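PDB 2GE3: probable acetyltransferase, which probably transfers the acetyl group of acetyl coenzyme A, which it binds, to an acceptor substrate that is not established by this structure, as a member of the GNAT acetyltransferase family. Local coordinates for residues A15-S20 and V62-G67; R47-D52 and D74-D79. All coordinates share one frame; numbering follows the deposited sequence.

In the fold
Contacts 1 and 2 illustrate how the two N-terminal helices of a GNAT fold are laid on one sheet. Helix 18-29 meets strand 60-65 in contact 1, and helix 43-55 meets the neighbouring strand 68-77 in contact 2, with centres about 17 Å apart. The helices also join each other directly: Glu-19 OE2 forms a salt bridge with Arg-47 NH1 at 2.7 Å, and beside it Val-18 CG2 packs on Val-50 CG1 at 3.8 Å. Both contacts have side chains that stand clear of the bound acetyl coenzyme A: that of Asp-74 lies about 10 Å from this ligand and that of Val-62 about 13 Å.

Contact 1: A15-S20 and V62-G67; sequences AEHVES and VAIADG
Helix-on-sheet packing in the N-terminal half of a GNAT domain brings the imidazole of His-17 down onto Val-62 and Ile-64, two residues of strand 60-65 that point the same way. His-17 accounts for most of the surface that the 15-20 segment buries here. One face is taken by a methyl group of Val-62: CG2 lies 4.1 Å from the centroid of the His-17 ring and 19° off its normal, a CH-pi contact. The methyl is displaced toward the rim, and its shortest approach, 3.9 Å, runs from Val-62 CG2 to His-17 CD2. The other face is covered from within the same segment, for Glu-16 CG sits over the centre of the His-17 ring, 3.8 Å above its plane. The imidazole is thus clamped between a methyl of the strand and a methylene of its own chain neighbour.

In the GNAT topology, strand 9-12 leads into helix 18-29, and strand 60-65 lies next to strand 9-12 in the sheet; Lys-11 and Val-69, on the strands flanking 60-65, also touch His-17. With CB already directed at the strand, His-17 CG stands anti to the carbonyl carbon (chi1 -59°), and this places the ring over Val-62. Ile-64 arrives at roughly a right angle to the histidine side chain and touches it with its terminal methyl alone, CD1 lying 3.9 Å from His-17 CE1. No hydrogen bond crosses between the segments. Farther along, Asp-66 and Gly-67, both with positive phi, form the tight turn of the hairpin that joins strands 60-65 and 68-77. Ser-20 comes near this turn, and its OG accepts a hydrogen bond from the backbone N of Val-69, just beyond Gly-67.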
ATOM      1  N   ALA A  15      24.238 -10.549  -4.833  1.00 40.78           N
ATOM      2  CA  ALA A  15      24.735 -10.276  -3.468  1.00 41.59           C
ATOM      3  C   ALA A  15      25.852  -9.210  -3.382  1.00 42.11           C
ATOM      4  O   ALA A  15      25.892  -8.415  -2.439  1.00 42.32           O
ATOM      5  CB  ALA A  15      25.215 -11.597  -2.774  1.00 41.73           C
ATOM      6  N   GLU A  16      26.778  -9.232  -4.335  1.00 41.49           N
ATOM      7  CA  GLU A  16      27.892  -8.292  -4.353  1.00 40.70           C
ATOM      8  C   GLU A  16      27.476  -6.783  -4.555  1.00 40.46           C
ATOM      9  O   GLU A  16      28.182  -5.872  -4.113  1.00 39.86           O
ATOM     10  CB  GLU A  16      28.815  -8.730  -5.464  1.00 40.73           C
ATOM     11  CG  GLU A  16      28.318  -8.360  -6.826  1.00 45.83           C
ATOM     12  CD  GLU A  16      29.088  -9.072  -7.908  1.00 52.19           C
ATOM     13  OE1 GLU A  16      28.599 -10.136  -8.351  1.00 53.17           O
ATOM     14  OE2 GLU A  16      30.196  -8.579  -8.278  1.00 54.99           O
ATOM     15  N   HIS A  17      26.329  -6.550  -5.209  1.00 38.50           N
ATOM     16  CA  HIS A  17      25.791  -5.202  -5.528  1.00 38.62           C
ATOM     17  C   HIS A  17      25.201  -4.499  -4.317  1.00 37.82           C
ATOM     18  O   HIS A  17      25.007  -3.300  -4.362  1.00 37.24           O
ATOM     19  CB  HIS A  17      24.687  -5.298  -6.629  1.00 37.84           C
ATOM     20  CG  HIS A  17      25.176  -5.905  -7.911  1.00 35.39           C
ATOM     21  ND1 HIS A  17      26.360  -5.513  -8.506  1.00 37.64           N
ATOM     22  CD2 HIS A  17      24.692  -6.916  -8.675  1.00 32.05           C
ATOM     23  CE1 HIS A  17      26.551  -6.211  -9.616  1.00 35.32           C
ATOM     24  NE2 HIS A  17      25.549  -7.067  -9.744  1.00 31.98           N
ATOM     25  N   VAL A  18      24.949  -5.237  -3.225  1.00 37.91           N
ATOM     26  CA  VAL A  18      24.228  -4.687  -2.066  1.00 39.01           C
ATOM     27  C   VAL A  18      24.717  -3.304  -1.508  1.00 38.79           C
ATOM     28  O   VAL A  18      23.912  -2.361  -1.316  1.00 38.05           O
ATOM     29  CB  VAL A  18      24.166  -5.743  -0.952  1.00 39.51           C
ATOM     30  CG1 VAL A  18      23.838  -5.137   0.407  1.00 36.48           C
ATOM     31  CG2 VAL A  18      23.155  -6.821  -1.329  1.00 41.48           C
ATOM     32  N   GLU A  19      26.018  -3.214  -1.229  1.00 37.62           N
ATOM     33  CA  GLU A  19      26.667  -1.978  -0.810  1.00 38.01           C
ATOM     34  C   GLU A  19      26.644  -0.791  -1.819  1.00 36.89           C
ATOM     35  O   GLU A  19      26.256   0.304  -1.448  1.00 35.69           O
ATOM     36  CB  GLU A  19      28.087  -2.252  -0.296  1.00 38.65           C
ATOM     37  CG  GLU A  19      28.222  -3.364   0.767  1.00 44.54           C
ATOM     38  CD  GLU A  19      28.065  -4.865   0.258  1.00 52.25           C
ATOM     39  OE1 GLU A  19      27.938  -5.164  -0.981  1.00 54.55           O
ATOM     40  OE2 GLU A  19      28.068  -5.763   1.154  1.00 53.77           O
ATOM     41  N   SER A  20      27.100  -0.982  -3.060  1.00 37.08           N
ATOM     42  CA  SER A  20      26.866  -0.014  -4.161  1.00 36.58           C
ATOM     43  C   SER A  20      25.351   0.454  -4.371  1.00 36.54           C
ATOM     44  O   SER A  20      25.044   1.664  -4.544  1.00 36.72           O
ATOM     45  CB  SER A  20      27.363  -0.662  -5.433  1.00 36.14           C
ATOM     46  OG  SER A  20      27.647   0.322  -6.387  1.00 38.14           O
ATOM     47  N   VAL A  62      19.849  -3.882 -11.768  1.00 34.63           N
ATOM     48  CA  VAL A  62      20.743  -2.743 -11.477  1.00 33.01           C
ATOM     49  C   VAL A  62      21.352  -2.246 -12.757  1.00 32.93           C
ATOM     50  O   VAL A  62      21.539  -3.034 -13.672  1.00 31.37           O
ATOM     51  CB  VAL A  62      21.765  -3.038 -10.387  1.00 32.70           C
ATOM     52  CG1 VAL A  62      21.020  -3.021  -9.077  1.00 32.52           C
ATOM     53  CG2 VAL A  62      22.580  -4.378 -10.706  1.00 28.45           C
ATOM     54  N   ALA A  63      21.576  -0.935 -12.848  1.00 31.60           N
ATOM     55  CA  ALA A  63      22.391  -0.463 -13.950  1.00 30.72           C
ATOM     56  C   ALA A  63      23.768  -0.190 -13.415  1.00 31.44           C
ATOM     57  O   ALA A  63      23.938   0.555 -12.461  1.00 32.01           O
ATOM     58  CB  ALA A  63      21.795   0.748 -14.602  1.00 29.27           C
ATOM     59  N   ILE A  64      24.751  -0.746 -14.110  1.00 33.45           N
ATOM     60  CA  ILE A  64      26.121  -0.752 -13.682  1.00 34.95           C
ATOM     61  C   ILE A  64      27.014   0.082 -14.638  1.00 36.59           C
ATOM     62  O   ILE A  64      27.014  -0.147 -15.897  1.00 35.09           O
ATOM     63  CB  ILE A  64      26.652  -2.225 -13.564  1.00 35.68           C
ATOM     64  CG1 ILE A  64      26.336  -2.705 -12.164  1.00 35.55           C
ATOM     65  CG2 ILE A  64      28.202  -2.278 -13.638  1.00 35.96           C
ATOM     66  CD1 ILE A  64      25.354  -3.492 -12.187  1.00 37.62           C
ATOM     67  N   ALA A  65      27.717   1.051 -14.063  1.00 35.26           N
ATOM     68  CA  ALA A  65      28.682   1.820 -14.856  1.00 37.01           C
ATOM     69  C   ALA A  65      30.018   1.938 -14.093  1.00 37.76           C
ATOM     70  O   ALA A  65      30.082   2.404 -12.936  1.00 36.52           O
ATOM     71  CB  ALA A  65      28.133   3.244 -15.258  1.00 34.74           C
ATOM     72  N   ASP A  66      31.071   1.462 -14.750  1.00 40.74           N
ATOM     73  CA  ASP A  66      32.428   1.378 -14.132  1.00 42.25           C
ATOM     74  C   ASP A  66      32.381   0.691 -12.767  1.00 41.24           C
ATOM     75  O   ASP A  66      32.837   1.218 -11.758  1.00 40.26           O
ATOM     76  CB  ASP A  66      33.056   2.770 -14.048  1.00 43.58           C
ATOM     77  CG  ASP A  66      33.408   3.347 -15.461  1.00 50.45           C
ATOM     78  OD1 ASP A  66      34.148   2.669 -16.261  1.00 59.17           O
ATOM     79  OD2 ASP A  66      32.965   4.489 -15.755  1.00 56.66           O
ATOM     80  N   GLY A  67      31.788  -0.490 -12.755  1.00 41.23           N
ATOM     81  CA  GLY A  67      31.603  -1.222 -11.517  1.00 40.90           C
ATOM     82  C   GLY A  67      30.575  -0.684 -10.513  1.00 40.40           C
ATOM     83  O   GLY A  67      30.175  -1.441  -9.634  1.00 41.97           O
TER

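Contact 2: R47-D52 and D74-D79; sequences RAFVLD and DIRRQD
Phe-49 of helix 43-55 meets Asp-74 and Arg-76 of strand 68-77 with the outer end of its ring, an instance of the second GNAT helix resting on the central sheet. The phenyl leaves the helix with CG anti to the backbone N (chi1 152°), a setting that carries CZ forward to the strand. Asp-74 OD2 stands at the ring edge, in its plane, 3.9 Å from Phe-49 CZ. The carboxylate is turned nearly perpendicular to the ring, the two planes lying 81° apart. An oxygen so placed faces the weakly positive C-H rim, probably a mildly favourable encounter; Gln-60 NE2 gives the same oxygen a weak hydrogen bond.

Arg-76, two residues along and on the same side of the strand, comes across the phenylalanine at about a right angle. Its chain bends at chi3 (42°), which turns the guanidinium toward the end of the Phe-49 ring. NH2 approaches the ring obliquely, reaching 3.6 Å from Phe-49 CE2, while the ring atoms in turn lie at the edge of the guanidinium, near its plane. The Arg-76 to Asp-74 pairing is a long salt bridge: OD1 lies well out of the guanidinium plane, with no N-H aimed at it, and is 3.9 Å from Arg-76 NH2. That same nitrogen makes the shortest approach between the segments, 3.5 Å from Arg-76 NH2 to Phe-49 CZ.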
ATOM      1  N   ARG A  47      20.549  -5.320   2.773  1.00 41.59           N
ATOM      2  CA  ARG A  47      21.037  -6.660   2.474  1.00 41.12           C
ATOM      3  C   ARG A  47      19.999  -7.772   2.690  1.00 41.33           C
ATOM      4  O   ARG A  47      19.933  -8.699   1.885  1.00 41.70           O
ATOM      5  CB  ARG A  47      22.318  -7.015   3.289  1.00 41.51           C
ATOM      6  CG  ARG A  47      22.973  -8.347   2.812  1.00 38.50           C
ATOM      7  CD  ARG A  47      24.257  -8.751   3.501  1.00 40.23           C
ATOM      8  NE  ARG A  47      25.042  -7.581   3.844  1.00 40.59           N
ATOM      9  CZ  ARG A  47      25.982  -7.042   3.076  1.00 42.32           C
ATOM     10  NH1 ARG A  47      26.294  -7.591   1.904  1.00 44.18           N
ATOM     11  NH2 ARG A  47      26.613  -5.952   3.487  1.00 37.76           N
ATOM     12  N   ALA A  48      19.259  -7.729   3.799  1.00 40.93           N
ATOM     13  CA  ALA A  48      18.194  -8.701   4.052  1.00 41.63           C
ATOM     14  C   ALA A  48      17.180  -8.700   2.899  1.00 42.64           C
ATOM     15  O   ALA A  48      16.780  -9.760   2.386  1.00 43.80           O
ATOM     16  CB  ALA A  48      17.477  -8.397   5.410  1.00 40.66           C
ATOM     17  N   PHE A  49      16.750  -7.498   2.518  1.00 42.48           N
ATOM     18  CA  PHE A  49      15.737  -7.306   1.517  1.00 42.32           C
ATOM     19  C   PHE A  49      16.285  -7.774   0.130  1.00 41.96           C
ATOM     20  O   PHE A  49      15.602  -8.465  -0.597  1.00 41.76           O
ATOM     21  CB  PHE A  49      15.302  -5.832   1.554  1.00 42.85           C
ATOM     22  CG  PHE A  49      14.791  -5.297   0.239  1.00 43.69           C
ATOM     23  CD1 PHE A  49      15.590  -4.511  -0.565  1.00 45.63           C
ATOM     24  CD2 PHE A  49      13.487  -5.562  -0.181  1.00 47.59           C
ATOM     25  CE1 PHE A  49      15.121  -3.996  -1.793  1.00 47.44           C
ATOM     26  CE2 PHE A  49      12.984  -5.053  -1.403  1.00 44.22           C
ATOM     27  CZ  PHE A  49      13.812  -4.278  -2.212  1.00 46.79           C
ATOM     28  N   VAL A  50      17.531  -7.449  -0.202  1.00 41.39           N
ATOM     29  CA  VAL A  50      18.109  -7.939  -1.457  1.00 41.21           C
ATOM     30  C   VAL A  50      18.351  -9.445  -1.505  1.00 41.09           C
ATOM     31  O   VAL A  50      18.063 -10.061  -2.507  1.00 40.85           O
ATOM     32  CB  VAL A  50      19.365  -7.175  -1.887  1.00 41.46           C
ATOM     33  CG1 VAL A  50      19.975  -7.828  -3.101  1.00 40.24           C
ATOM     34  CG2 VAL A  50      18.987  -5.739  -2.170  1.00 38.73           C
ATOM     35  N   LEU A  51      18.855 -10.032  -0.415  1.00 42.27           N
ATOM     36  CA  LEU A  51      18.970 -11.510  -0.300  1.00 41.64           C
ATOM     37  C   LEU A  51      17.632 -12.205  -0.498  1.00 40.54           C
ATOM     38  O   LEU A  51      17.565 -13.134  -1.252  1.00 39.82           O
ATOM     39  CB  LEU A  51      19.683 -11.949   1.000  1.00 42.02           C
ATOM     40  CG  LEU A  51      21.242 -12.126   0.947  1.00 43.54           C
ATOM     41  CD1 LEU A  51      22.016 -11.446  -0.235  1.00 40.93           C
ATOM     42  CD2 LEU A  51      21.866 -11.781   2.305  1.00 40.52           C
ATOM     43  N   ASP A  52      16.582 -11.711   0.143  1.00 41.31           N
ATOM     44  CA  ASP A  52      15.204 -12.234   0.030  1.00 43.19           C
ATOM     45  C   ASP A  52      14.607 -12.172  -1.399  1.00 43.80           C
ATOM     46  O   ASP A  52      13.976 -13.120  -1.890  1.00 43.77           O
ATOM     47  CB  ASP A  52      14.317 -11.399   0.968  1.00 44.27           C
ATOM     48  CG  ASP A  52      12.925 -11.993   1.191  1.00 49.29           C
ATOM     49  OD1 ASP A  52      12.789 -13.212   1.478  1.00 55.47           O
ATOM     50  OD2 ASP A  52      11.944 -11.218   1.132  1.00 54.84           O
ATOM     51  N   ASP A  74      12.953  -2.183  -9.407  1.00 30.63           N
ATOM     52  CA  ASP A  74      12.562  -3.417  -8.788  1.00 32.57           C
ATOM     53  C   ASP A  74      11.046  -3.585  -8.593  1.00 33.06           C
ATOM     54  O   ASP A  74      10.275  -2.618  -8.605  1.00 30.72           O
ATOM     55  CB  ASP A  74      13.375  -3.744  -7.530  1.00 32.55           C
ATOM     56  CG  ASP A  74      13.290  -2.675  -6.423  1.00 38.55           C
ATOM     57  OD1 ASP A  74      12.237  -1.992  -6.255  1.00 44.54           O
ATOM     58  OD2 ASP A  74      14.309  -2.565  -5.657  1.00 47.68           O
ATOM     59  N   ILE A  75      10.625  -4.844  -8.516  1.00 33.39           N
ATOM     60  CA  ILE A  75       9.188  -5.115  -8.366  1.00 34.43           C
ATOM     61  C   ILE A  75       9.011  -5.982  -7.099  1.00 36.67           C
ATOM     62  O   ILE A  75       9.560  -7.092  -7.040  1.00 37.07           O
ATOM     63  CB  ILE A  75       8.502  -5.672  -9.681  1.00 34.13           C
ATOM     64  CG1 ILE A  75       8.570  -4.633 -10.808  1.00 32.93           C
ATOM     65  CG2 ILE A  75       6.992  -6.059  -9.450  1.00 33.29           C
ATOM     66  CD1 ILE A  75       8.041  -5.054 -12.222  1.00 30.26           C
ATOM     67  N   ARG A  76       8.346  -5.438  -6.071  1.00 38.37           N
ATOM     68  CA  ARG A  76       7.967  -6.234  -4.896  1.00 41.76           C
ATOM     69  C   ARG A  76       6.554  -6.844  -5.031  1.00 40.73           C
ATOM     70  O   ARG A  76       5.533  -6.122  -5.127  1.00 37.54           O
ATOM     71  CB  ARG A  76       8.153  -5.455  -3.587  1.00 40.99           C
ATOM     72  CG  ARG A  76       7.168  -4.236  -3.374  1.00 49.58           C
ATOM     73  CD  ARG A  76       7.463  -3.426  -2.058  1.00 50.70           C
ATOM     74  NE  ARG A  76       8.932  -3.327  -2.011  1.00 64.41           N
ATOM     75  CZ  ARG A  76       9.613  -2.350  -2.588  1.00 69.33           C
ATOM     76  NH1 ARG A  76       8.930  -1.359  -3.198  1.00 71.20           N
ATOM     77  NH2 ARG A  76      10.955  -2.366  -2.547  1.00 70.25           N
ATOM     78  N   ARG A  77       6.525  -8.187  -5.066  1.00 41.80           N
ATOM     79  CA  ARG A  77       5.299  -8.998  -4.932  1.00 42.83           C
ATOM     80  C   ARG A  77       4.486  -8.728  -3.638  1.00 43.72           C
ATOM     81  O   ARG A  77       5.050  -8.736  -2.554  1.00 41.59           O
ATOM     82  CB  ARG A  77       5.611 -10.481  -5.031  1.00 42.67           C
ATOM     83  CG  ARG A  77       4.413 -11.285  -5.536  1.00 44.81           C
ATOM     84  CD  ARG A  77       4.737 -12.770  -5.706  1.00 45.32           C
ATOM     85  NE  ARG A  77       3.585 -13.527  -6.152  1.00 48.48           N
ATOM     86  CZ  ARG A  77       3.476 -14.860  -6.041  1.00 55.32           C
ATOM     87  NH1 ARG A  77       4.452 -15.575  -5.471  1.00 55.37           N
ATOM     88  NH2 ARG A  77       2.395 -15.507  -6.491  1.00 53.81           N
ATOM     89  N   GLN A  78       3.170  -8.446  -3.803  1.00 44.75           N
ATOM     90  CA  GLN A  78       2.207  -8.294  -2.690  1.00 46.10           C
ATOM     91  C   GLN A  78       2.150  -9.619  -1.906  1.00 47.03           C
ATOM     92  O   GLN A  78       2.291 -10.704  -2.463  1.00 46.18           O
ATOM     93  CB  GLN A  78       0.795  -7.914  -3.167  1.00 45.06           C
ATOM     94  CG  GLN A  78       0.588  -6.460  -3.617  1.00 47.57           C
ATOM     95  CD  GLN A  78       0.625  -5.394  -2.474  1.00 53.43           C
ATOM     96  OE1 GLN A  78       1.380  -4.418  -2.570  1.00 52.92           O
ATOM     97  NE2 GLN A  78      -0.184  -5.586  -1.383  1.00 56.05           N
ATOM     98  N   ASP A  79       1.971  -9.507  -0.596  1.00 49.60           N
ATOM     99  CA  ASP A  79       2.020 -10.682   0.266  1.00 51.78           C
ATOM    100  C   ASP A  79       0.724 -11.418   0.320  1.00 50.38           C
ATOM    101  O   ASP A  79       0.703 -12.639   0.130  1.00 49.77           O
ATOM    102  CB  ASP A  79       2.472 -10.333   1.684  1.00 54.17           C
ATOM    103  CG  ASP A  79       3.905 -10.806   1.951  1.00 60.74           C
ATOM    104  OD1 ASP A  79       4.865 -10.247   1.316  1.00 64.74           O
ATOM    105  OD2 ASP A  79       4.053 -11.759   2.781  1.00 68.55           O
TER